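Local structure of 182aa long hypothetical protein (Pyrococcus horikoshii, 2GAN) at residues K8-V13 with D67-Y72; R23-T28 with N48-V53; N29-A34 with P148-Y153; K59-Q64 with L108-V113. The protein is of unknown function but probably transfers an acetyl group from acetyl-coenzyme A to a substrate not yet identified. All coordinates share one frame; numbering follows the deposited sequence.

Interaction 1. Residues K8-V13 with D67-Y72; sequences KNPSTV and DELYTY
P10 and L69 carry this contact, an apolar one with no hydrogen bond between the two segments. The closest approach is from P10 CG to L69 CB at 3.7 Å, and P10 CB sits 3.8 Å from L69 CD2, which places the flank of the proline ring along the leucine side chain. The two side chains run past each other in opposite directions. L69 reaches this position because its CG is anti to the backbone N (chi1 170°), with chi2 near 62° bringing the CD2 branch against P10 CB. The same methyl is approached by V13 from farther along the loop, CG2 to L69 CD2 measuring 4.2 Å, so one leucine branch touches both ends of the turn.

The loop's shape is set locally. N9 O accepts T12 N at 2.7 Å and also T12 OG1 at 2.8 Å, and the two donors arrive from opposite faces of the carbonyl plane. This double grip closes the short 3-10 turn of residues 10 to 12 and fixes the T12 hydroxyl, while P10 and V13 are both presented to the strand. On the reverse side of the strand, Y70 OH donates to E68 OE2 at 2.7 Å from above the carboxylate plane, and E68 also pairs with R134.

D67 and E68 both face L84, a classic beta bulge at the start of strand 68-74. That strand lies between strands 2-6 and 78-85; the loop crosses over L69 on its way from strand 2-6 to helix 14-27, while Y70 faces helix 123-137.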
# COMPACT_ATOMS: atom_id res chain seq x y z
N LYS A 8 9.01 -30.17 -2.61
CA LYS A 8 8.97 -31.33 -1.71
C LYS A 8 9.51 -31.00 -0.32
O LYS A 8 8.87 -31.29 0.69
CB LYS A 8 9.77 -32.49 -2.31
CG LYS A 8 9.65 -33.80 -1.54
CD LYS A 8 10.35 -34.95 -2.26
CE LYS A 8 10.23 -36.25 -1.46
NZ LYS A 8 10.99 -37.39 -2.09
N ASN A 9 10.68 -30.38 -0.27
CA ASN A 9 11.29 -30.03 1.01
C ASN A 9 11.61 -28.54 1.03
O ASN A 9 12.74 -28.13 0.76
CB ASN A 9 12.53 -30.89 1.23
CG ASN A 9 12.19 -32.37 1.41
OD1 ASN A 9 11.69 -32.78 2.47
ND2 ASN A 9 12.44 -33.18 0.38
N PRO A 10 10.61 -27.71 1.36
CA PRO A 10 10.73 -26.25 1.42
C PRO A 10 12.07 -25.72 1.92
O PRO A 10 12.54 -24.68 1.43
CB PRO A 10 9.56 -25.85 2.31
CG PRO A 10 8.51 -26.86 1.92
CD PRO A 10 9.31 -28.14 1.93
N SER A 11 12.70 -26.41 2.86
CA SER A 11 13.97 -25.90 3.38
C SER A 11 15.12 -25.90 2.35
O SER A 11 16.06 -25.13 2.48
CB SER A 11 14.39 -26.70 4.63
OG SER A 11 14.78 -28.01 4.27
N THR A 12 15.02 -26.74 1.32
CA THR A 12 16.08 -26.82 0.32
C THR A 12 16.18 -25.63 -0.65
O THR A 12 17.09 -25.58 -1.47
CB THR A 12 15.97 -28.12 -0.52
OG1 THR A 12 14.70 -28.18 -1.19
CG2 THR A 12 16.13 -29.34 0.38
N VAL A 13 15.25 -24.68 -0.56
CA VAL A 13 15.32 -23.51 -1.44
C VAL A 13 15.44 -22.22 -0.65
O VAL A 13 15.19 -21.13 -1.16
CB VAL A 13 14.08 -23.42 -2.37
CG1 VAL A 13 14.08 -24.59 -3.34
CG2 VAL A 13 12.81 -23.42 -1.54
N ASP A 67 3.00 -25.98 5.56
CA ASP A 67 2.59 -27.38 5.36
C ASP A 67 2.79 -27.75 3.89
O ASP A 67 3.03 -28.91 3.55
CB ASP A 67 1.13 -27.58 5.79
CG ASP A 67 0.94 -27.46 7.30
OD1 ASP A 67 1.72 -28.09 8.06
OD2 ASP A 67 0.02 -26.75 7.74
N GLU A 68 2.68 -26.74 3.02
CA GLU A 68 2.88 -26.90 1.59
C GLU A 68 3.40 -25.58 1.02
O GLU A 68 2.85 -24.52 1.30
CB GLU A 68 1.57 -27.28 0.89
CG GLU A 68 1.01 -28.60 1.35
CD GLU A 68 -0.20 -29.05 0.53
OE1 GLU A 68 -0.73 -30.13 0.85
OE2 GLU A 68 -0.61 -28.34 -0.40
N LEU A 69 4.48 -25.67 0.24
CA LEU A 69 5.07 -24.49 -0.38
C LEU A 69 5.01 -24.63 -1.89
O LEU A 69 5.46 -25.63 -2.46
CB LEU A 69 6.54 -24.33 0.04
CG LEU A 69 7.31 -23.25 -0.75
CD1 LEU A 69 6.66 -21.89 -0.50
CD2 LEU A 69 8.78 -23.22 -0.32
N TYR A 70 4.45 -23.63 -2.55
CA TYR A 70 4.34 -23.66 -3.99
C TYR A 70 5.11 -22.49 -4.57
O TYR A 70 5.23 -21.44 -3.95
CB TYR A 70 2.86 -23.60 -4.40
CG TYR A 70 2.11 -24.86 -4.05
CD1 TYR A 70 2.18 -25.99 -4.86
CD2 TYR A 70 1.33 -24.93 -2.89
CE1 TYR A 70 1.49 -27.17 -4.53
CE2 TYR A 70 0.64 -26.09 -2.56
CZ TYR A 70 0.72 -27.21 -3.38
OH TYR A 70 0.03 -28.36 -3.04
N THR A 71 5.67 -22.68 -5.76
CA THR A 71 6.42 -21.62 -6.39
C THR A 71 6.11 -21.60 -7.85
O THR A 71 5.70 -22.62 -8.42
CB THR A 71 7.95 -21.84 -6.29
OG1 THR A 71 8.30 -23.01 -7.04
CG2 THR A 71 8.39 -21.99 -4.85
N TYR A 72 6.29 -20.45 -8.47
CA TYR A 72 6.09 -20.37 -9.90
C TYR A 72 7.52 -20.30 -10.39
O TYR A 72 8.30 -19.44 -9.95
CB TYR A 72 5.32 -19.11 -10.30
CG TYR A 72 4.90 -19.12 -11.76
CD1 TYR A 72 5.77 -18.67 -12.75
CD2 TYR A 72 3.65 -19.60 -12.15
CE1 TYR A 72 5.40 -18.70 -14.10
CE2 TYR A 72 3.27 -19.64 -13.49
CZ TYR A 72 4.15 -19.19 -14.46
OH TYR A 72 3.78 -19.23 -15.78

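Interaction 2. Residues R23-T28 with N48-V53; sequences RIYRST and NGFREV. Unlike the reference sequence in segment 48-53: N48 (reference Asp).
Y25 and F50 meet as two buried aromatic rings, and they alone join the two helical segments. The ring centroids are 4.8 Å apart with the planes inclined at 44°, an oblique aromatic pair.

Followed outward, the Y25 side chain meets the phenylalanine almost from its root. CB lies 3.7 Å from F50 CE1, and at the next atom, Y25 CG is 3.5 Å from F50 CD1 and equally near CE1. The ring then divides: Y25 CD1 is nearest F50 CD1 at 3.6 Å, whereas CD2 is nearest F50 CE1. Farther out the rings part, CE1 and CE2 having only looser approaches, until Y25 CZ is 4.2 Å from F50 CD1. The phenolic OH is hydrogen-bonded to the carbonyl oxygen of P42, in the loop between the two helices. F50 therefore covers one face of the tyrosine near its attached end, with CD1 and CE1 doing the touching.

Both residues have CG anti to the backbone N (chi1 -173° for Y25, 178° for F50), which carries the rings out from their helices to slide past each other in opposite directions. F50 also packs on M21, one turn back on the first helix, and stacks on Y54 of its own helix. At the end of the first helix T28 OG1 donates to I24 O, an oxygen already taken by T28 N from the opposite face of the carbonyl plane.

This is an aromatic helix-helix contact between helices 14-27 and 47-65, the pair that follows the first strand, as in GNAT acetyltransferases.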
# COMPACT_ATOMS: atom_id res chain seq x y z
N ARG A 23 15.22 -8.81 -2.73
CA ARG A 23 14.96 -7.98 -3.90
C ARG A 23 13.60 -7.31 -3.73
O ARG A 23 13.41 -6.16 -4.14
CB ARG A 23 15.05 -8.83 -5.18
CG ARG A 23 16.49 -9.26 -5.51
CD ARG A 23 16.61 -10.19 -6.72
NE ARG A 23 15.99 -9.60 -7.90
CZ ARG A 23 14.86 -10.03 -8.46
NH1 ARG A 23 14.22 -11.07 -7.95
NH2 ARG A 23 14.36 -9.41 -9.51
N ILE A 24 12.67 -8.00 -3.09
CA ILE A 24 11.35 -7.43 -2.86
C ILE A 24 11.45 -6.35 -1.78
O ILE A 24 10.81 -5.31 -1.87
CB ILE A 24 10.37 -8.52 -2.41
CG1 ILE A 24 10.12 -9.46 -3.60
CG2 ILE A 24 9.07 -7.91 -1.91
CD1 ILE A 24 9.49 -10.77 -3.22
N TYR A 25 12.25 -6.62 -0.75
CA TYR A 25 12.46 -5.68 0.34
C TYR A 25 13.05 -4.39 -0.21
O TYR A 25 12.72 -3.30 0.24
CB TYR A 25 13.42 -6.28 1.37
CG TYR A 25 13.59 -5.47 2.64
CD1 TYR A 25 14.78 -4.79 2.91
CD2 TYR A 25 12.58 -5.44 3.61
CE1 TYR A 25 14.97 -4.11 4.12
CE2 TYR A 25 12.76 -4.77 4.82
CZ TYR A 25 13.96 -4.11 5.07
OH TYR A 25 14.16 -3.50 6.29
N ARG A 26 13.93 -4.51 -1.20
CA ARG A 26 14.56 -3.35 -1.80
C ARG A 26 13.59 -2.66 -2.77
O ARG A 26 13.41 -1.44 -2.72
CB ARG A 26 15.83 -3.77 -2.54
CG ARG A 26 16.68 -2.64 -3.12
CD ARG A 26 17.92 -3.23 -3.78
NE ARG A 26 17.58 -4.13 -4.88
CZ ARG A 26 18.43 -4.99 -5.45
NH1 ARG A 26 19.68 -5.08 -5.01
NH2 ARG A 26 18.04 -5.76 -6.45
N SER A 27 12.95 -3.43 -3.64
CA SER A 27 12.03 -2.83 -4.60
C SER A 27 10.89 -2.08 -3.91
O SER A 27 10.43 -1.05 -4.42
CB SER A 27 11.46 -3.89 -5.54
OG SER A 27 10.57 -4.75 -4.85
N THR A 28 10.43 -2.58 -2.77
CA THR A 28 9.34 -1.94 -2.02
C THR A 28 9.86 -0.97 -0.95
O THR A 28 9.09 -0.48 -0.12
CB THR A 28 8.46 -2.99 -1.29
OG1 THR A 28 9.25 -3.68 -0.30
CG2 THR A 28 7.90 -4.00 -2.28
N ASN A 48 22.99 -7.83 3.82
CA ASN A 48 23.51 -8.45 5.05
C ASN A 48 22.59 -8.16 6.23
O ASN A 48 22.27 -9.05 7.02
CB ASN A 48 24.92 -7.94 5.36
CG ASN A 48 25.91 -8.23 4.24
OD1 ASN A 48 25.94 -9.33 3.68
ND2 ASN A 48 26.75 -7.24 3.92
N GLY A 49 22.16 -6.91 6.36
CA GLY A 49 21.28 -6.55 7.46
C GLY A 49 19.93 -7.24 7.33
O GLY A 49 19.34 -7.66 8.33
N PHE A 50 19.45 -7.37 6.10
CA PHE A 50 18.17 -8.02 5.86
C PHE A 50 18.26 -9.47 6.27
O PHE A 50 17.46 -9.96 7.06
CB PHE A 50 17.78 -7.94 4.39
CG PHE A 50 16.49 -8.63 4.06
CD1 PHE A 50 15.26 -8.03 4.34
CD2 PHE A 50 16.49 -9.90 3.48
CE1 PHE A 50 14.06 -8.68 4.05
CE2 PHE A 50 15.29 -10.56 3.19
CZ PHE A 50 14.08 -9.95 3.47
N ARG A 51 19.25 -10.17 5.73
CA ARG A 51 19.44 -11.58 6.02
C ARG A 51 19.55 -11.87 7.51
O ARG A 51 18.86 -12.74 8.03
CB ARG A 51 20.70 -12.11 5.33
CG ARG A 51 20.84 -13.62 5.41
CD ARG A 51 22.03 -14.11 4.60
NE ARG A 51 23.21 -14.31 5.43
CZ ARG A 51 23.32 -15.25 6.36
NH1 ARG A 51 22.31 -16.09 6.57
NH2 ARG A 51 24.43 -15.37 7.07
N GLU A 52 20.41 -11.11 8.18
CA GLU A 52 20.63 -11.29 9.61
C GLU A 52 19.36 -11.24 10.43
O GLU A 52 19.25 -11.92 11.45
CB GLU A 52 21.58 -10.22 10.12
CG GLU A 52 22.04 -10.46 11.54
CD GLU A 52 22.91 -9.35 12.06
OE1 GLU A 52 23.84 -8.94 11.33
OE2 GLU A 52 22.67 -8.90 13.20
N VAL A 53 18.39 -10.45 9.99
CA VAL A 53 17.16 -10.32 10.74
C VAL A 53 15.96 -11.06 10.16
O VAL A 53 14.91 -11.13 10.79
CB VAL A 53 16.83 -8.83 10.92
CG1 VAL A 53 16.19 -8.28 9.65
CG2 VAL A 53 15.95 -8.63 12.12

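Interaction 3. Residues N29-A34 with P148-Y153; sequences NGKYPA and PNLEAY
K31 and Y32 close around L150 from the loop side. The aliphatic part of the lysine does the touching: K31 CD lies 3.3 Å from L150 O, and CG is 4.2 Å from L150 CB. Bends at chi2 (125°) and chi3 (66°) turn the chain so that NZ ends 3.9 Å from A152 CA. Y32 meets the leucine with its ring, CE1 being 3.6 Å from L150 CD1 in an oblique approach. K31 CG lies over one face of the Y32 ring, 3.6 Å above its plane.

A water bridges the tyrosine hydroxyl and the leucine backbone carbonyl, donating to Y32 OH at 2.6 Å and to L150 O at 2.9 Å. The tyrosine hydroxyl is also hydrogen-bonded to E151 of the second subunit, and its ring meets Y153 of that subunit edge-to-face. Cutting K31 back to an alanine here would probably open a gap over the Y32 face that CG covers and beside the L150 carbonyl.

Farther out, the loop leaves helix 14-27 through a Schellman motif with N29 as its C-prime residue, and T28 OG1 accepts Y32 N. On the other side E151 is the N-cap of helix 152-158, its OE2 accepting Y153 N at 3.0 Å with an angle of 161°.

The chemistry is mixed: methylene and ring carbons pack on L150, while its carbonyl oxygen is reached by K31 CD and by the water shared with Y32 OH. Because E151 serves both its own helix and Y32 of the partner subunit, the contact couples a helix start to the dimer interface.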
# COMPACT_ATOMS: atom_id res chain seq x y z
N ASN A 29 11.16 -0.72 -0.97
CA ASN A 29 11.77 0.19 -0.00
C ASN A 29 11.50 -0.19 1.45
O ASN A 29 11.08 0.63 2.26
CB ASN A 29 11.29 1.62 -0.25
CG ASN A 29 12.26 2.65 0.29
OD1 ASN A 29 12.40 2.82 1.50
ND2 ASN A 29 12.94 3.34 -0.62
N GLY A 30 11.77 -1.46 1.78
CA GLY A 30 11.58 -1.94 3.14
C GLY A 30 10.16 -2.26 3.56
O GLY A 30 9.91 -2.58 4.72
N LYS A 31 9.22 -2.19 2.62
CA LYS A 31 7.82 -2.45 2.92
C LYS A 31 7.52 -3.93 3.14
O LYS A 31 6.92 -4.30 4.14
CB LYS A 31 6.94 -1.92 1.79
CG LYS A 31 5.54 -1.60 2.20
CD LYS A 31 5.21 -0.16 1.83
CE LYS A 31 5.19 0.04 0.33
NZ LYS A 31 5.13 1.47 -0.05
N TYR A 32 7.96 -4.76 2.20
CA TYR A 32 7.73 -6.20 2.28
C TYR A 32 9.02 -6.96 2.04
O TYR A 32 9.91 -6.49 1.34
CB TYR A 32 6.72 -6.61 1.20
CG TYR A 32 5.42 -5.81 1.24
CD1 TYR A 32 4.48 -6.02 2.24
CD2 TYR A 32 5.14 -4.87 0.25
CE1 TYR A 32 3.29 -5.30 2.27
CE2 TYR A 32 3.95 -4.14 0.27
CZ TYR A 32 3.03 -4.37 1.28
OH TYR A 32 1.86 -3.65 1.32
N PRO A 33 9.15 -8.16 2.64
CA PRO A 33 8.15 -8.80 3.50
C PRO A 33 8.12 -8.17 4.89
O PRO A 33 9.07 -7.50 5.30
CB PRO A 33 8.61 -10.26 3.53
CG PRO A 33 10.09 -10.14 3.40
CD PRO A 33 10.24 -9.09 2.33
N ALA A 34 7.02 -8.38 5.61
CA ALA A 34 6.85 -7.81 6.95
C ALA A 34 7.88 -8.32 7.95
O ALA A 34 8.25 -9.49 7.92
CB ALA A 34 5.44 -8.11 7.46
N PRO A 148 -2.32 -3.03 7.48
CA PRO A 148 -2.68 -1.70 6.96
C PRO A 148 -1.65 -0.59 7.12
O PRO A 148 -1.61 0.33 6.31
CB PRO A 148 -4.01 -1.40 7.68
CG PRO A 148 -3.89 -2.15 8.96
CD PRO A 148 -3.24 -3.45 8.55
N ASN A 149 -0.80 -0.66 8.14
CA ASN A 149 0.19 0.39 8.32
C ASN A 149 1.21 0.39 7.18
O ASN A 149 2.10 1.24 7.13
CB ASN A 149 0.92 0.24 9.67
CG ASN A 149 2.08 -0.74 9.59
OD1 ASN A 149 1.89 -1.96 9.63
ND2 ASN A 149 3.29 -0.21 9.48
N LEU A 150 1.07 -0.56 6.26
CA LEU A 150 1.98 -0.63 5.13
C LEU A 150 1.41 0.06 3.89
O LEU A 150 2.04 0.06 2.82
CB LEU A 150 2.32 -2.09 4.82
CG LEU A 150 3.03 -2.76 6.01
CD1 LEU A 150 3.38 -4.20 5.65
CD2 LEU A 150 4.30 -1.98 6.37
N GLU A 151 0.23 0.64 4.03
CA GLU A 151 -0.39 1.36 2.93
C GLU A 151 0.63 2.40 2.48
O GLU A 151 1.24 3.07 3.31
CB GLU A 151 -1.68 2.04 3.39
CG GLU A 151 -2.46 2.78 2.30
CD GLU A 151 -1.95 4.20 2.06
OE1 GLU A 151 -1.53 4.87 3.02
OE2 GLU A 151 -1.99 4.65 0.90
N ALA A 152 0.81 2.52 1.17
CA ALA A 152 1.79 3.43 0.58
C ALA A 152 1.92 4.84 1.18
O ALA A 152 3.01 5.24 1.58
CB ALA A 152 1.55 3.54 -0.91
N TYR A 153 0.82 5.59 1.24
CA TYR A 153 0.91 6.94 1.77
C TYR A 153 1.25 6.99 3.25
O TYR A 153 2.13 7.74 3.66
CB TYR A 153 -0.37 7.72 1.51
CG TYR A 153 -0.44 8.30 0.12
CD1 TYR A 153 -0.96 7.56 -0.94
CD2 TYR A 153 0.07 9.57 -0.14
CE1 TYR A 153 -0.97 8.08 -2.24
CE2 TYR A 153 0.07 10.10 -1.43
CZ TYR A 153 -0.45 9.35 -2.47
OH TYR A 153 -0.45 9.86 -3.75
O HOH W 1 1.03 -1.36 0.46

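Interaction 4. Residues K59-Q64 with L108-V113; sequences KFRLSQ and LIEFFV. With SO4 (sulfate ion), chain D.
R61 on helix 47-65 faces E110 and F111 on strand 106-114, with R61 and F111 as the closest backbone pair, their CA atoms 9.5 Å apart. The helix widens into a pi-type turn at residues 61 to 64. The strand is irregular at F111, whose positive phi departs from extended geometry; its N-H is directed to a sulfate ion instead.

Such a break, with an amide N-H turned to an outside acceptor, is consistent with the beta bulge of the fourth strand in GNAT proteins, beside the opening between the fourth and fifth strands where acetyl-coenzyme A binds. The sulfate, probably from the crystallisation liquor, is held here by one oxygen. NH1 and NH2 of R61 each donate to SO4 O4 at 2.7 Å from the guanidinium edge, with the sulfur near its plane, and F111 N adds a third bond; all three angles are near 140°.

R61 gets there with CG anti to its carbonyl carbon (chi1 -58°) and a bend at chi3. E110 approaches from the opposite direction, its carboxylate inclined 42° to the guanidinium. The 3.5 Å salt bridge between R61 NH2 and E110 OE1 acts through charge alone, the oxygen lying well out of the guanidinium plane. R61 NH1 also comes 3.8 Å from F111 CD2. A leucine in place of R61 would probably leave the sulfate held by the F111 amide without its two guanidinium donors and E110 without this countercharge. E65 OE1, close to the like-charged E110 OE1, makes a long, weak ion pair with R61 NE, while F111 packs on M21 of helix 14-27.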
# COMPACT_ATOMS: atom_id res chain seq x y z
N LYS A 59 13.92 -19.63 7.96
CA LYS A 59 14.36 -20.98 8.28
C LYS A 59 13.25 -21.70 9.05
O LYS A 59 12.89 -22.83 8.72
CB LYS A 59 15.64 -20.95 9.12
CG LYS A 59 16.31 -22.31 9.28
CD LYS A 59 17.67 -22.19 9.94
CE LYS A 59 18.35 -23.56 10.04
NZ LYS A 59 19.71 -23.47 10.66
N PHE A 60 12.72 -21.04 10.07
CA PHE A 60 11.65 -21.62 10.87
C PHE A 60 10.39 -21.93 10.07
O PHE A 60 9.84 -23.02 10.18
CB PHE A 60 11.29 -20.70 12.04
CG PHE A 60 9.96 -21.02 12.68
CD1 PHE A 60 8.82 -20.27 12.36
CD2 PHE A 60 9.84 -22.08 13.58
CE1 PHE A 60 7.59 -20.58 12.91
CE2 PHE A 60 8.60 -22.40 14.14
CZ PHE A 60 7.48 -21.64 13.81
N ARG A 61 9.93 -20.97 9.27
CA ARG A 61 8.70 -21.17 8.50
C ARG A 61 8.81 -22.32 7.51
O ARG A 61 7.88 -23.11 7.35
CB ARG A 61 8.34 -19.90 7.74
CG ARG A 61 8.14 -18.70 8.62
CD ARG A 61 7.71 -17.54 7.75
NE ARG A 61 6.30 -17.22 7.92
CZ ARG A 61 5.63 -16.40 7.11
NH1 ARG A 61 6.25 -15.84 6.09
NH2 ARG A 61 4.36 -16.13 7.34
N LEU A 62 9.95 -22.39 6.82
CA LEU A 62 10.21 -23.42 5.84
C LEU A 62 10.25 -24.79 6.51
O LEU A 62 9.80 -25.78 5.93
CB LEU A 62 11.54 -23.14 5.13
CG LEU A 62 11.63 -22.58 3.70
CD1 LEU A 62 10.33 -21.98 3.20
CD2 LEU A 62 12.76 -21.57 3.67
N SER A 63 10.78 -24.85 7.72
CA SER A 63 10.89 -26.13 8.44
C SER A 63 9.63 -26.60 9.17
O SER A 63 9.26 -27.77 9.09
CB SER A 63 12.03 -26.06 9.47
OG SER A 63 13.27 -25.88 8.83
N GLN A 64 8.98 -25.69 9.88
CA GLN A 64 7.80 -26.05 10.66
C GLN A 64 6.47 -25.47 10.18
O GLN A 64 5.55 -26.21 9.84
CB GLN A 64 8.01 -25.62 12.11
CG GLN A 64 9.38 -25.98 12.65
CD GLN A 64 9.54 -27.46 12.87
OE1 GLN A 64 10.65 -27.99 12.82
NE2 GLN A 64 8.44 -28.15 13.13
N LEU A 108 -4.83 -21.39 5.96
CA LEU A 108 -4.03 -20.17 5.87
C LEU A 108 -3.17 -20.06 4.62
O LEU A 108 -2.48 -21.00 4.24
CB LEU A 108 -3.13 -20.06 7.10
CG LEU A 108 -3.64 -19.50 8.42
CD1 LEU A 108 -5.11 -19.76 8.59
CD2 LEU A 108 -2.84 -20.10 9.55
N ILE A 109 -3.21 -18.89 3.98
CA ILE A 109 -2.39 -18.62 2.81
C ILE A 109 -1.44 -17.51 3.23
O ILE A 109 -1.85 -16.55 3.87
CB ILE A 109 -3.24 -18.12 1.62
CG1 ILE A 109 -3.99 -19.31 1.00
CG2 ILE A 109 -2.34 -17.41 0.59
CD1 ILE A 109 -4.98 -18.93 -0.10
N GLU A 110 -0.17 -17.65 2.89
CA GLU A 110 0.82 -16.64 3.23
C GLU A 110 2.04 -16.82 2.34
O GLU A 110 2.04 -17.67 1.43
CB GLU A 110 1.20 -16.74 4.72
CG GLU A 110 1.73 -18.09 5.20
CD GLU A 110 1.74 -18.23 6.73
OE1 GLU A 110 2.47 -19.10 7.25
OE2 GLU A 110 1.02 -17.48 7.43
N PHE A 111 3.07 -16.01 2.57
CA PHE A 111 4.30 -16.12 1.78
C PHE A 111 3.94 -16.02 0.29
O PHE A 111 4.50 -16.75 -0.54
CB PHE A 111 4.96 -17.46 2.08
CG PHE A 111 6.43 -17.49 1.81
CD1 PHE A 111 6.94 -18.32 0.82
CD2 PHE A 111 7.31 -16.75 2.59
CE1 PHE A 111 8.32 -18.42 0.62
CE2 PHE A 111 8.68 -16.85 2.40
CZ PHE A 111 9.19 -17.68 1.42
N PHE A 112 3.01 -15.12 -0.02
CA PHE A 112 2.53 -14.90 -1.38
C PHE A 112 3.24 -13.70 -1.98
O PHE A 112 2.96 -12.57 -1.61
CB PHE A 112 1.02 -14.60 -1.35
CG PHE A 112 0.43 -14.28 -2.71
CD1 PHE A 112 -0.64 -13.38 -2.80
CD2 PHE A 112 0.90 -14.88 -3.86
CE1 PHE A 112 -1.23 -13.09 -4.03
CE2 PHE A 112 0.30 -14.60 -5.11
CZ PHE A 112 -0.76 -13.70 -5.19
N VAL A 113 4.13 -13.93 -2.93
CA VAL A 113 4.84 -12.83 -3.53
C VAL A 113 5.15 -13.10 -4.98
O VAL A 113 4.98 -14.22 -5.47
CB VAL A 113 6.15 -12.53 -2.77
CG1 VAL A 113 7.30 -13.31 -3.40
CG2 VAL A 113 6.41 -11.05 -2.77
S SO4 D . 3.71 -13.38 5.13
O1 SO4 D . 4.06 -12.69 3.87
O2 SO4 D . 2.29 -13.16 5.46
O3 SO4 D . 4.56 -12.83 6.21
O4 SO4 D . 3.96 -14.82 4.98

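Overall arrangement
From the N terminus, the loop after strand 2-6 is pinned to strand 68-74 by interaction 1, closing a loop that contains helices 14-27 and 47-65. Interaction 2 lies wholly within that loop and joins those two helices. The 29-34 loop then reaches far ahead to 148-153, so interaction 3 crosses interactions 1 and 2 and encloses interaction 4. Interaction 4 ties helix 47-65 to strand 106-114; it crosses interaction 1, touching it where L62 meets P10 and L69, and follows interaction 2 in series. Interactions 1 and 3 lie on opposite sides of the chain's centre, 25 Å apart between centres. Interactions 3 and 4 both touch the second subunit.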